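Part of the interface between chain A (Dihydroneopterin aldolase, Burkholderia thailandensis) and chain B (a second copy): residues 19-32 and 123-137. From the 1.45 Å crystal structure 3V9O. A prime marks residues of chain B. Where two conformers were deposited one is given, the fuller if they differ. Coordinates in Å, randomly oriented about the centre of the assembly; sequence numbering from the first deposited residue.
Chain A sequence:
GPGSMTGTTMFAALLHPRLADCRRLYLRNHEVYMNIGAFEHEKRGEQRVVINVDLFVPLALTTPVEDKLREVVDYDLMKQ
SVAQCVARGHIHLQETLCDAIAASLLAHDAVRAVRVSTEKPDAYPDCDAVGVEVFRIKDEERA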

# COMPACT_ATOMS: atom_id res chain seq x y z
N LEU A 19 2.75 -13.02 12.53
CA LEU A 19 3.40 -13.13 11.22
C LEU A 19 4.84 -12.63 11.29
O LEU A 19 5.56 -12.65 10.29
CB LEU A 19 2.62 -12.30 10.19
CG LEU A 19 1.15 -12.66 9.90
CD1 LEU A 19 0.59 -11.79 8.80
CD2 LEU A 19 1.06 -14.12 9.49
N ALA A 20 5.27 -12.19 12.46
CA ALA A 20 6.62 -11.64 12.61
C ALA A 20 7.74 -12.68 12.37
O ALA A 20 8.88 -12.31 12.09
CB ALA A 20 6.79 -10.99 13.97
N ASP A 21 7.41 -13.96 12.49
CA ASP A 21 8.40 -14.99 12.31
C ASP A 21 8.22 -15.64 10.93
O ASP A 21 8.73 -16.73 10.71
CB ASP A 21 8.32 -16.05 13.43
CG ASP A 21 6.93 -16.68 13.54
OD1 ASP A 21 5.95 -16.18 12.93
OD2 ASP A 21 6.81 -17.68 14.31
N CYS A 22 7.52 -14.96 10.02
CA CYS A 22 7.19 -15.47 8.70
C CYS A 22 7.89 -14.66 7.58
O CYS A 22 8.26 -13.50 7.77
CB CYS A 22 5.69 -15.39 8.40
SG CYS A 22 4.79 -16.65 9.34
N ARG A 23 8.11 -15.30 6.47
CA ARG A 23 8.31 -14.57 5.20
C ARG A 23 7.02 -14.57 4.42
O ARG A 23 6.08 -15.35 4.69
CB ARG A 23 9.44 -15.20 4.37
CG ARG A 23 9.11 -16.55 3.78
CD ARG A 23 10.26 -17.05 2.84
NE ARG A 23 11.49 -17.48 3.56
CZ ARG A 23 12.65 -16.83 3.57
NH1 ARG A 23 12.83 -15.68 2.99
NH2 ARG A 23 13.71 -17.39 4.15
N ARG A 24 6.93 -13.65 3.47
CA ARG A 24 5.75 -13.52 2.60
C ARG A 24 6.12 -13.94 1.20
O ARG A 24 7.07 -13.42 0.61
CB ARG A 24 5.28 -12.08 2.58
CG ARG A 24 4.12 -11.81 1.59
CD ARG A 24 3.53 -10.40 1.82
NE ARG A 24 4.41 -9.34 1.34
CZ ARG A 24 4.29 -8.73 0.15
NH1 ARG A 24 3.33 -9.07 -0.69
NH2 ARG A 24 5.15 -7.75 -0.20
N LEU A 25 5.42 -14.91 0.63
CA LEU A 25 5.52 -15.25 -0.78
C LEU A 25 4.33 -14.58 -1.45
O LEU A 25 3.26 -14.51 -0.85
CB LEU A 25 5.37 -16.77 -0.94
CG LEU A 25 6.25 -17.67 -0.02
CD1 LEU A 25 5.93 -19.12 -0.34
CD2 LEU A 25 7.72 -17.41 -0.22
N TYR A 26 4.52 -14.03 -2.64
CA TYR A 26 3.41 -13.28 -3.24
C TYR A 26 3.36 -13.52 -4.75
O TYR A 26 4.35 -13.64 -5.45
CB TYR A 26 3.48 -11.79 -2.88
CG TYR A 26 4.71 -11.03 -3.33
CD1 TYR A 26 4.74 -10.40 -4.59
CD2 TYR A 26 5.81 -10.89 -2.48
CE1 TYR A 26 5.82 -9.65 -4.97
CE2 TYR A 26 6.90 -10.14 -2.86
CZ TYR A 26 6.94 -9.52 -4.10
OH TYR A 26 8.01 -8.72 -4.43
N LEU A 27 2.09 -13.52 -5.21
CA LEU A 27 1.78 -13.62 -6.64
C LEU A 27 0.99 -12.37 -6.98
O LEU A 27 -0.09 -12.08 -6.41
CB LEU A 27 0.89 -14.87 -6.83
CG LEU A 27 0.73 -15.22 -8.31
CD1 LEU A 27 2.03 -15.67 -8.97
CD2 LEU A 27 -0.37 -16.34 -8.41
N ARG A 28 1.54 -11.54 -7.87
CA ARG A 28 0.92 -10.27 -8.23
C ARG A 28 0.23 -10.34 -9.57
O ARG A 28 0.86 -10.71 -10.58
CB ARG A 28 1.95 -9.10 -8.25
CG ARG A 28 1.27 -7.77 -8.47
CD ARG A 28 2.07 -6.52 -8.09
NE ARG A 28 3.20 -6.34 -8.98
CZ ARG A 28 4.49 -6.55 -8.64
NH1 ARG A 28 4.84 -6.88 -7.42
NH2 ARG A 28 5.40 -6.37 -9.56
N ASN A 29 -1.05 -9.95 -9.55
CA ASN A 29 -1.88 -9.82 -10.79
C ASN A 29 -1.81 -11.05 -11.68
O ASN A 29 -1.36 -10.96 -12.85
CB ASN A 29 -1.58 -8.55 -11.55
CG ASN A 29 -1.87 -7.31 -10.72
OD1 ASN A 29 -2.83 -7.32 -9.90
ND2 ASN A 29 -1.11 -6.24 -10.95
N HIS A 30 -2.27 -12.20 -11.15
CA HIS A 30 -2.45 -13.37 -11.96
C HIS A 30 -3.79 -13.22 -12.65
O HIS A 30 -4.83 -13.21 -12.02
CB HIS A 30 -2.43 -14.61 -11.05
CG HIS A 30 -2.73 -15.88 -11.75
ND1 HIS A 30 -2.47 -16.08 -13.08
CD2 HIS A 30 -3.22 -17.06 -11.28
CE1 HIS A 30 -2.82 -17.31 -13.42
NE2 HIS A 30 -3.30 -17.91 -12.35
N GLU A 31 -3.78 -13.14 -13.97
CA GLU A 31 -5.03 -13.04 -14.74
C GLU A 31 -5.46 -14.42 -15.22
O GLU A 31 -4.67 -15.25 -15.66
CB GLU A 31 -4.88 -12.08 -15.91
CG GLU A 31 -4.00 -12.52 -17.03
CD GLU A 31 -4.18 -11.71 -18.27
OE1 GLU A 31 -4.80 -10.61 -18.25
OE2 GLU A 31 -3.70 -12.17 -19.32
N VAL A 32 -6.79 -14.60 -15.16
CA VAL A 32 -7.42 -15.76 -15.75
C VAL A 32 -8.66 -15.31 -16.50
O VAL A 32 -9.22 -14.22 -16.25
CB VAL A 32 -7.83 -16.81 -14.67
CG1 VAL A 32 -6.60 -17.34 -13.90
CG2 VAL A 32 -8.89 -16.28 -13.71
N ALA B 123 8.46 -14.89 -14.30
CA ALA B 123 8.24 -16.28 -13.90
C ALA B 123 7.09 -16.94 -14.64
O ALA B 123 7.21 -18.12 -15.05
CB ALA B 123 8.00 -16.35 -12.38
N TYR B 124 5.99 -16.22 -14.85
CA TYR B 124 4.82 -16.82 -15.47
C TYR B 124 4.26 -15.86 -16.50
O TYR B 124 4.10 -14.65 -16.19
CB TYR B 124 3.71 -17.05 -14.42
CG TYR B 124 4.12 -17.75 -13.13
CD1 TYR B 124 4.60 -19.08 -13.16
CD2 TYR B 124 4.05 -17.10 -11.92
CE1 TYR B 124 5.00 -19.71 -12.00
CE2 TYR B 124 4.45 -17.75 -10.72
CZ TYR B 124 4.87 -19.03 -10.79
OH TYR B 124 5.17 -19.60 -9.55
N PRO B 125 3.83 -16.35 -17.66
CA PRO B 125 3.29 -15.43 -18.71
C PRO B 125 2.00 -14.70 -18.29
O PRO B 125 1.74 -13.59 -18.81
CB PRO B 125 2.97 -16.38 -19.86
CG PRO B 125 3.97 -17.52 -19.68
CD PRO B 125 3.95 -17.74 -18.15
N ASP B 126 1.23 -15.30 -17.37
CA ASP B 126 -0.09 -14.74 -17.00
C ASP B 126 -0.08 -14.11 -15.61
O ASP B 126 -1.15 -13.92 -15.02
CB ASP B 126 -1.17 -15.86 -17.08
CG ASP B 126 -0.83 -17.06 -16.22
OD1 ASP B 126 0.26 -17.11 -15.59
OD2 ASP B 126 -1.65 -18.02 -16.26
N CYS B 127 1.08 -13.70 -15.10
CA CYS B 127 1.20 -12.99 -13.83
C CYS B 127 2.18 -11.86 -13.97
O CYS B 127 3.18 -11.98 -14.73
CB CYS B 127 1.71 -13.92 -12.73
SG CYS B 127 0.73 -15.40 -12.41
N ASP B 128 1.98 -10.77 -13.24
CA ASP B 128 2.93 -9.66 -13.27
C ASP B 128 4.24 -10.04 -12.57
O ASP B 128 5.31 -9.55 -12.98
CB ASP B 128 2.37 -8.38 -12.66
CG ASP B 128 1.41 -7.67 -13.59
OD1 ASP B 128 1.17 -8.11 -14.74
OD2 ASP B 128 0.83 -6.65 -13.13
N ALA B 129 4.18 -10.78 -11.46
CA ALA B 129 5.41 -11.19 -10.75
C ALA B 129 5.15 -12.25 -9.72
O ALA B 129 3.97 -12.39 -9.29
CB ALA B 129 6.03 -9.97 -10.03
N VAL B 130 6.17 -12.98 -9.32
CA VAL B 130 6.09 -13.79 -8.11
C VAL B 130 7.34 -13.42 -7.31
O VAL B 130 8.43 -13.31 -7.89
CB VAL B 130 6.02 -15.33 -8.46
CG1 VAL B 130 7.30 -15.83 -9.11
CG2 VAL B 130 5.66 -16.16 -7.22
N GLY B 131 7.16 -13.30 -6.01
CA GLY B 131 8.25 -12.81 -5.18
C GLY B 131 8.19 -13.30 -3.77
O GLY B 131 7.33 -14.04 -3.32
N VAL B 132 9.25 -12.87 -3.06
CA VAL B 132 9.52 -13.21 -1.66
C VAL B 132 9.85 -11.95 -0.88
O VAL B 132 10.63 -11.11 -1.40
CB VAL B 132 10.72 -14.21 -1.56
CG1 VAL B 132 11.12 -14.46 -0.05
CG2 VAL B 132 10.35 -15.50 -2.34
N GLU B 133 9.34 -11.82 0.33
CA GLU B 133 9.63 -10.62 1.15
C GLU B 133 9.94 -11.04 2.56
O GLU B 133 9.28 -11.94 3.13
CB GLU B 133 8.43 -9.69 1.12
CG GLU B 133 8.62 -8.41 2.01
CD GLU B 133 7.39 -7.60 2.01
OE1 GLU B 133 6.47 -8.00 2.71
OE2 GLU B 133 7.32 -6.61 1.25
N VAL B 134 10.92 -10.37 3.16
CA VAL B 134 11.18 -10.48 4.59
C VAL B 134 11.18 -9.12 5.25
O VAL B 134 11.47 -8.10 4.59
CB VAL B 134 12.49 -11.16 4.94
CG1 VAL B 134 12.49 -12.60 4.35
CG2 VAL B 134 13.67 -10.43 4.45
N PHE B 135 10.88 -9.07 6.53
CA PHE B 135 10.91 -7.83 7.33
C PHE B 135 11.50 -8.21 8.67
O PHE B 135 10.89 -8.98 9.42
CB PHE B 135 9.47 -7.27 7.48
CG PHE B 135 9.36 -5.76 7.74
CD1 PHE B 135 10.33 -5.06 8.42
CD2 PHE B 135 8.25 -5.06 7.27
CE1 PHE B 135 10.15 -3.68 8.74
CE2 PHE B 135 8.10 -3.66 7.50
CZ PHE B 135 9.07 -2.98 8.24
N ARG B 136 12.68 -7.73 8.92
CA ARG B 136 13.46 -8.07 10.11
C ARG B 136 13.67 -6.83 10.97
O ARG B 136 14.14 -5.81 10.48
CB ARG B 136 14.82 -8.62 9.68
CG ARG B 136 14.81 -10.00 8.96
CD ARG B 136 14.35 -11.15 9.87
NE ARG B 136 12.90 -11.18 9.90
CZ ARG B 136 12.14 -11.64 10.89
NH1 ARG B 136 12.68 -12.13 12.00
NH2 ARG B 136 10.83 -11.59 10.76
N ILE B 137 13.37 -6.93 12.26
CA ILE B 137 13.57 -5.82 13.19
C ILE B 137 14.52 -6.25 14.26
O ILE B 137 14.35 -7.34 14.85
CB ILE B 137 12.23 -5.35 13.83
CG1 ILE B 137 11.22 -4.92 12.73
CG2 ILE B 137 12.49 -4.25 14.85
CD1 ILE B 137 9.91 -4.37 13.30
O HOH W 1 10.27 -11.62 7.81
O HOH W 2 6.02 -6.90 -12.71
O HOH W 3 2.27 -4.94 -11.49
O HOH W 4 -4.29 -17.63 -16.88

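The contact is a β-sheet carried across a subunit boundary. Strand 22-32 of one copy runs antiparallel to strand 129-137 of the other, their axes 4.7 Å apart at closest approach, and the first rule is that the backbones pay for themselves. Arg24 and Glu133′ exchange both bonds of a hydrogen-bonded pair, Arg24 N to Glu133′ O at 2.9 Å and Glu133′ N to Arg24 O at 2.8 Å. Two residues on, Tyr26 N reaches Gly131′ O and Gly131′ N reaches Tyr26 O, each at 2.9 Å. At Arg28 the ladder loosens: Arg28 N still donates to Ala129′ O at 2.9 Å, but Ala129′ N lies 3.4 Å from Arg28 O, a weak bond, and that carbonyl takes a shorter one, 2.9 Å, from Asp128′ N, where chain B turns its corner.

Before the corner in chain B, Asp126′ O, within a type I turn from Tyr124′ to Cys127′, serves two donors: Glu31 N at 2.9 Å and His30 ND1 at 3.2 Å. The latter bond is nearly straight, and because a carbonyl can only accept, the proton is on His30 ND1. Asn29 ND2 adds a side-chain bond to Asp128′ OD2, 2.9 Å long.

On the face holding Arg24, Tyr26 and Arg28, charge and shape are both matched. The guanidinium of Arg24 meets the Glu133′ carboxylate edge-on, NE to OE1 and NH2 to OE2, both 2.8 Å, so two N-H donors of Arg24 meet both carboxylate oxygens of Glu133′ in a salt bridge. Next to it, Gly131′ leaves room for an aromatic ring: its CA sits over the Tyr26 face, 3.8 Å from the ring centroid, whereas an ideal CB there would fall 2.5 Å from Tyr26 CZ. The methyl of Ala129′ lies over one face of the Arg28 guanidinium, its CB 3.7 Å from Arg28 NH2. Water 3 accepts from Arg28 NE and donates to Asp128′ OD2, linking two charged groups that do not bond directly.

The other face is mainly apolar. Leu25 CD2 packs against Val132′ CG2 at 3.9 Å, while Leu27 CD1 touches Tyr124′ CE2 at 3.6 Å and Cys127′ SG at 3.7 Å.

At the far end, the side chain of Arg136′ starts away from the partner but its end returns, and NH2 donates to Ala20 O at a very short 2.5 Å. Water 1 fills the remaining gap, accepting from Phe135′ N and Arg136′ NH2 and donating to Cys22 O. Where the strands no longer pair directly, a long side chain and a water complete the polar bookkeeping.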